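Local coordinates for protein (superoxide dismutase) (Aquifex pyrophilus, PDB 1COJ) that converts toxic superoxide radicals into hydrogen peroxide and molecular oxygen with one iron ion per subunit, working as a homotetramer, at residues E98-K103 against E195-A200; L131-D134 against R139-V142. All coordinates share one frame; numbering follows the deposited sequence.

Contact 1: residues E98-K103 against E195-A200; sequences EALKKK and ERFEKA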
loop_
_atom_site.group_PDB
_atom_site.type_symbol
_atom_site.label_atom_id
_atom_site.label_comp_id
_atom_site.label_asym_id
_atom_site.label_seq_id
_atom_site.Cartn_x
_atom_site.Cartn_y
_atom_site.Cartn_z
ATOM N N GLU A 98 4.000 -28.612 25.784
ATOM C CA GLU A 98 3.519 -28.001 27.017
ATOM C C GLU A 98 4.042 -26.579 27.121
ATOM O O GLU A 98 3.308 -25.673 27.512
ATOM C CB GLU A 98 3.937 -28.818 28.241
ATOM C CG GLU A 98 3.280 -30.197 28.316
ATOM C CD GLU A 98 1.752 -30.139 28.373
ATOM O OE1 GLU A 98 1.094 -30.762 27.507
ATOM O OE2 GLU A 98 1.209 -29.486 29.291
ATOM N N ALA A 99 5.296 -26.384 26.732
ATOM C CA ALA A 99 5.911 -25.064 26.766
ATOM C C ALA A 99 5.140 -24.103 25.863
ATOM O O ALA A 99 4.864 -22.965 26.250
ATOM C CB ALA A 99 7.365 -25.146 26.332
ATOM N N LEU A 100 4.775 -24.570 24.670
ATOM C CA LEU A 100 4.027 -23.745 23.729
ATOM C C LEU A 100 2.645 -23.410 24.287
ATOM O O LEU A 100 2.221 -22.252 24.256
ATOM C CB LEU A 100 3.899 -24.444 22.372
ATOM C CG LEU A 100 3.062 -23.714 21.316
ATOM C CD1 LEU A 100 3.628 -22.321 21.054
ATOM C CD2 LEU A 100 3.017 -24.527 20.031
ATOM N N LYS A 101 1.967 -24.413 24.835
ATOM C CA LYS A 101 0.640 -24.209 25.401
ATOM C C LYS A 101 0.652 -23.196 26.537
ATOM O O LYS A 101 -0.247 -22.361 26.640
ATOM C CB LYS A 101 0.058 -25.526 25.904
ATOM C CG LYS A 101 -0.291 -26.519 24.817
ATOM C CD LYS A 101 -0.749 -27.827 25.441
ATOM C CE LYS A 101 -1.024 -28.879 24.389
ATOM N NZ LYS A 101 -1.276 -30.210 25.007
ATOM N N LYS A 102 1.682 -23.249 27.371
ATOM C CA LYS A 102 1.785 -22.337 28.502
ATOM C C LYS A 102 1.986 -20.889 28.065
ATOM O O LYS A 102 1.376 -19.974 28.626
ATOM C CB LYS A 102 2.914 -22.773 29.440
ATOM C CG LYS A 102 2.930 -22.053 30.787
ATOM C CD LYS A 102 1.610 -22.224 31.545
ATOM C CE LYS A 102 1.315 -23.691 31.862
ATOM N NZ LYS A 102 0.002 -23.875 32.555
ATOM N N LYS A 103 2.840 -20.687 27.066
ATOM C CA LYS A 103 3.116 -19.350 26.549
ATOM C C LYS A 103 1.850 -18.765 25.919
ATOM O O LYS A 103 1.515 -17.598 26.134
ATOM C CB LYS A 103 4.236 -19.409 25.510
ATOM C CG LYS A 103 4.799 -18.050 25.111
ATOM C CD LYS A 103 6.128 -17.794 25.802
ATOM C CE LYS A 103 6.729 -16.446 25.418
ATOM N NZ LYS A 103 6.045 -15.306 26.076
ATOM N N GLU A 195 9.312 -27.269 17.188
ATOM C CA GLU A 195 10.734 -27.024 16.991
ATOM C C GLU A 195 10.977 -25.544 16.741
ATOM O O GLU A 195 11.925 -24.967 17.274
ATOM C CB GLU A 195 11.282 -27.839 15.823
ATOM C CG GLU A 195 12.718 -27.469 15.485
ATOM C CD GLU A 195 13.374 -28.423 14.515
ATOM O OE1 GLU A 195 14.522 -28.830 14.788
ATOM O OE2 GLU A 195 12.754 -28.761 13.483
ATOM N N ARG A 196 10.121 -24.939 15.923
ATOM C CA ARG A 196 10.232 -23.517 15.622
ATOM C C ARG A 196 10.149 -22.726 16.925
ATOM O O ARG A 196 10.930 -21.801 17.150
ATOM C CB ARG A 196 9.110 -23.074 14.683
ATOM C CG ARG A 196 9.206 -23.632 13.276
ATOM C CD ARG A 196 8.075 -23.103 12.408
ATOM N NE ARG A 196 8.098 -23.672 11.061
ATOM C CZ ARG A 196 7.093 -23.589 10.195
ATOM N NH1 ARG A 196 5.977 -22.957 10.520
ATOM N NH2 ARG A 196 7.186 -24.183 9.014
ATOM N N PHE A 197 9.226 -23.124 17.795
ATOM C CA PHE A 197 9.035 -22.456 19.079
ATOM C C PHE A 197 10.268 -22.553 19.968
ATOM O O PHE A 197 10.677 -21.564 20.584
ATOM C CB PHE A 197 7.815 -23.023 19.813
ATOM C CG PHE A 197 7.528 -22.347 21.131
ATOM C CD1 PHE A 197 7.106 -21.021 21.172
ATOM C CD2 PHE A 197 7.683 -23.035 22.332
ATOM C CE1 PHE A 197 6.839 -20.387 22.390
ATOM C CE2 PHE A 197 7.420 -22.412 23.555
ATOM C CZ PHE A 197 6.998 -21.087 23.584
ATOM N N GLU A 198 10.852 -23.748 20.045
ATOM C CA GLU A 198 12.043 -23.967 20.857
ATOM C C GLU A 198 13.163 -23.025 20.419
ATOM O O GLU A 198 13.791 -22.356 21.248
ATOM C CB GLU A 198 12.507 -25.421 20.734
ATOM C CG GLU A 198 13.642 -25.812 21.673
ATOM C CD GLU A 198 13.247 -25.794 23.155
ATOM O OE1 GLU A 198 12.031 -25.833 23.459
ATOM O OE2 GLU A 198 14.154 -25.756 24.023
ATOM N N LYS A 199 13.379 -22.962 19.108
ATOM C CA LYS A 199 14.413 -22.111 18.533
ATOM C C LYS A 199 14.096 -20.641 18.769
ATOM O O LYS A 199 14.979 -19.857 19.119
ATOM C CB LYS A 199 14.551 -22.386 17.036
ATOM C CG LYS A 199 15.011 -23.794 16.714
ATOM C CD LYS A 199 15.254 -23.971 15.230
ATOM C CE LYS A 199 15.898 -25.315 14.951
ATOM N NZ LYS A 199 16.270 -25.490 13.521
ATOM N N ALA A 200 12.827 -20.276 18.601
ATOM C CA ALA A 200 12.384 -18.901 18.799
ATOM C C ALA A 200 12.659 -18.435 20.232
ATOM O O ALA A 200 13.186 -17.342 20.447
ATOM C CB ALA A 200 10.900 -18.769 18.462
#
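The ammonium of K103, whose CB lies 3.8 Å from CZ of F197, is gripped by D107 in a salt bridge and by the carbonyl of G138 in a hydrogen bond. D107 lies further along the same helix and G138 in the hairpin turn, so K103 offers F197 its aliphatic stem: CB, CG and CD slant past the far end of the phenyl ring before the chain, bent at chi2 and chi4, leads NZ away. F197 carries the contact. With CG anti to the backbone N (chi1 -178°), its ring reaches across from helix 190-207 to helix 98-107, two helices of the C-terminal alpha/beta domain of iron/manganese superoxide dismutases; the axes of segments 98-103 and 195-200 cross at 69° and come within 10.2 Å. L100 covers one face: CD1 sits 3.9 Å from the ring centroid in a CH-pi contact, shifted toward the rim beside CD1 of F197, and L100 CA lies over that same face. CB of A99 meets F197 CE2 at 3.9 Å. Replacing F197 with an alanine would probably open a gap between the helices and leave L100 CD1 without its aromatic platform. Beyond the contact, F197 also packs on L159 of strand 157-163.

Contact 2: residues L131-D134 against R139-V142; sequences LGLD and RLVV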
loop_
_atom_site.group_PDB
_atom_site.type_symbol
_atom_site.label_atom_id
_atom_site.label_comp_id
_atom_site.label_asym_id
_atom_site.label_seq_id
_atom_site.Cartn_x
_atom_site.Cartn_y
_atom_site.Cartn_z
ATOM N N LEU A 131 1.155 -16.365 13.382
ATOM C CA LEU A 131 1.288 -16.426 14.834
ATOM C C LEU A 131 2.795 -16.507 15.005
ATOM O O LEU A 131 3.429 -17.424 14.471
ATOM C CB LEU A 131 0.655 -17.687 15.440
ATOM C CG LEU A 131 0.973 -17.865 16.939
ATOM C CD1 LEU A 131 0.296 -16.775 17.768
ATOM C CD2 LEU A 131 0.538 -19.232 17.430
ATOM N N GLY A 132 3.382 -15.547 15.705
ATOM C CA GLY A 132 4.818 -15.579 15.891
ATOM C C GLY A 132 5.268 -14.931 17.178
ATOM O O GLY A 132 4.451 -14.437 17.957
ATOM N N LEU A 133 6.572 -14.972 17.423
ATOM C CA LEU A 133 7.146 -14.369 18.614
ATOM C C LEU A 133 7.734 -13.002 18.271
ATOM O O LEU A 133 8.595 -12.879 17.394
ATOM C CB LEU A 133 8.243 -15.260 19.207
ATOM C CG LEU A 133 8.893 -14.755 20.504
ATOM C CD1 LEU A 133 7.937 -14.937 21.676
ATOM C CD2 LEU A 133 10.181 -15.509 20.761
ATOM N N ASP A 134 7.234 -11.977 18.946
ATOM C CA ASP A 134 7.704 -10.613 18.756
ATOM C C ASP A 134 8.971 -10.482 19.610
ATOM O O ASP A 134 8.895 -10.465 20.841
ATOM C CB ASP A 134 6.610 -9.646 19.224
ATOM C CG ASP A 134 7.100 -8.209 19.375
ATOM O OD1 ASP A 134 6.525 -7.488 20.210
ATOM O OD2 ASP A 134 8.043 -7.796 18.670
ATOM N N ARG A 139 6.583 -11.616 23.454
ATOM C CA ARG A 139 5.223 -12.138 23.493
ATOM C C ARG A 139 4.772 -12.699 22.151
ATOM O O ARG A 139 5.231 -12.260 21.092
ATOM C CB ARG A 139 4.251 -11.034 23.912
ATOM C CG ARG A 139 4.497 -10.470 25.298
ATOM C CD ARG A 139 3.800 -9.126 25.473
ATOM N NE ARG A 139 2.351 -9.203 25.298
ATOM C CZ ARG A 139 1.528 -9.864 26.110
ATOM N NH1 ARG A 139 2.005 -10.522 27.162
ATOM N NH2 ARG A 139 0.220 -9.841 25.887
ATOM N N LEU A 140 3.896 -13.698 22.201
ATOM C CA LEU A 140 3.351 -14.281 20.986
ATOM C C LEU A 140 2.309 -13.280 20.513
ATOM O O LEU A 140 1.562 -12.719 21.326
ATOM C CB LEU A 140 2.677 -15.630 21.264
ATOM C CG LEU A 140 3.591 -16.796 21.646
ATOM C CD1 LEU A 140 2.760 -18.028 21.944
ATOM C CD2 LEU A 140 4.582 -17.084 20.531
ATOM N N VAL A 141 2.293 -13.016 19.212
ATOM C CA VAL A 141 1.347 -12.075 18.625
ATOM C C VAL A 141 0.818 -12.596 17.293
ATOM O O VAL A 141 1.459 -13.414 16.629
ATOM C CB VAL A 141 1.985 -10.676 18.378
ATOM C CG1 VAL A 141 2.506 -10.079 19.680
ATOM C CG2 VAL A 141 3.101 -10.768 17.356
ATOM N N VAL A 142 -0.380 -12.157 16.935
ATOM C CA VAL A 142 -0.981 -12.546 15.675
ATOM C C VAL A 142 -0.751 -11.354 14.755
ATOM O O VAL A 142 -1.135 -10.231 15.076
ATOM C CB VAL A 142 -2.483 -12.825 15.826
ATOM C CG1 VAL A 142 -3.093 -13.104 14.469
ATOM C CG2 VAL A 142 -2.702 -14.008 16.751
#
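The flat peptide carbonyl of G132 has a methyl on either side of its plane: CD2 of L140 lies over one face, 3.7 Å from G132 O, and CG2 of V141 on the opposite side at 4.0 Å, offset beyond the oxygen. The carbonyl oxygen itself takes the N-H of V141 in a bond of 2.9 Å, the donor placed nearly along the C=O axis, while L140 CA adds a CA-H...O contact at 3.2 Å. V141 O returns the bond to G132 N, completing an antiparallel hydrogen-bonded pair. Next along, D134 N reaches R139 O, tilted 24° from that carbonyl's plane. L131, L133, L140 and V142 share one face of the sheet; there CD1 of L131 meets CG2 of V142 at 4.2 Å and CD1 of L133 meets CD2 of L140 at 4.1 Å. L133 CG stands anti to the backbone N (chi1 -178°), which brings CD1 over toward the neighbouring strand. D134 lies with V141 on the other face, CB against CG2, its carboxylate held by S137 OG and F136 N in the turn. The hairpin's leucine and valine face is covered by helices 98-107, 111-124 and 190-207, and strand 157-163 flanks 128-134 on its other side.

Contact 2 is a beta hairpin of consecutive strands, and its sequence falls between the two halves of contact 1, which brings together segments 92 residues apart in sequence. The two centres are about 11 Å apart on the same side of the chain's centre, and they touch. K103 of contact 1 packs its CG on CD1 of L140 (3.8 Å), while the carbonyl of A200 faces CD2 of L133 (3.5 Å). Helices 98-107 and 190-207 therefore both rest on the leucine face of the three-stranded antiparallel sheet, so that the partly buried helix-helix packing adjoins the buried hairpin in the C-terminal domain. Residues of both contacts also touch a second subunit of the homotetramer, while both lie away from the iron.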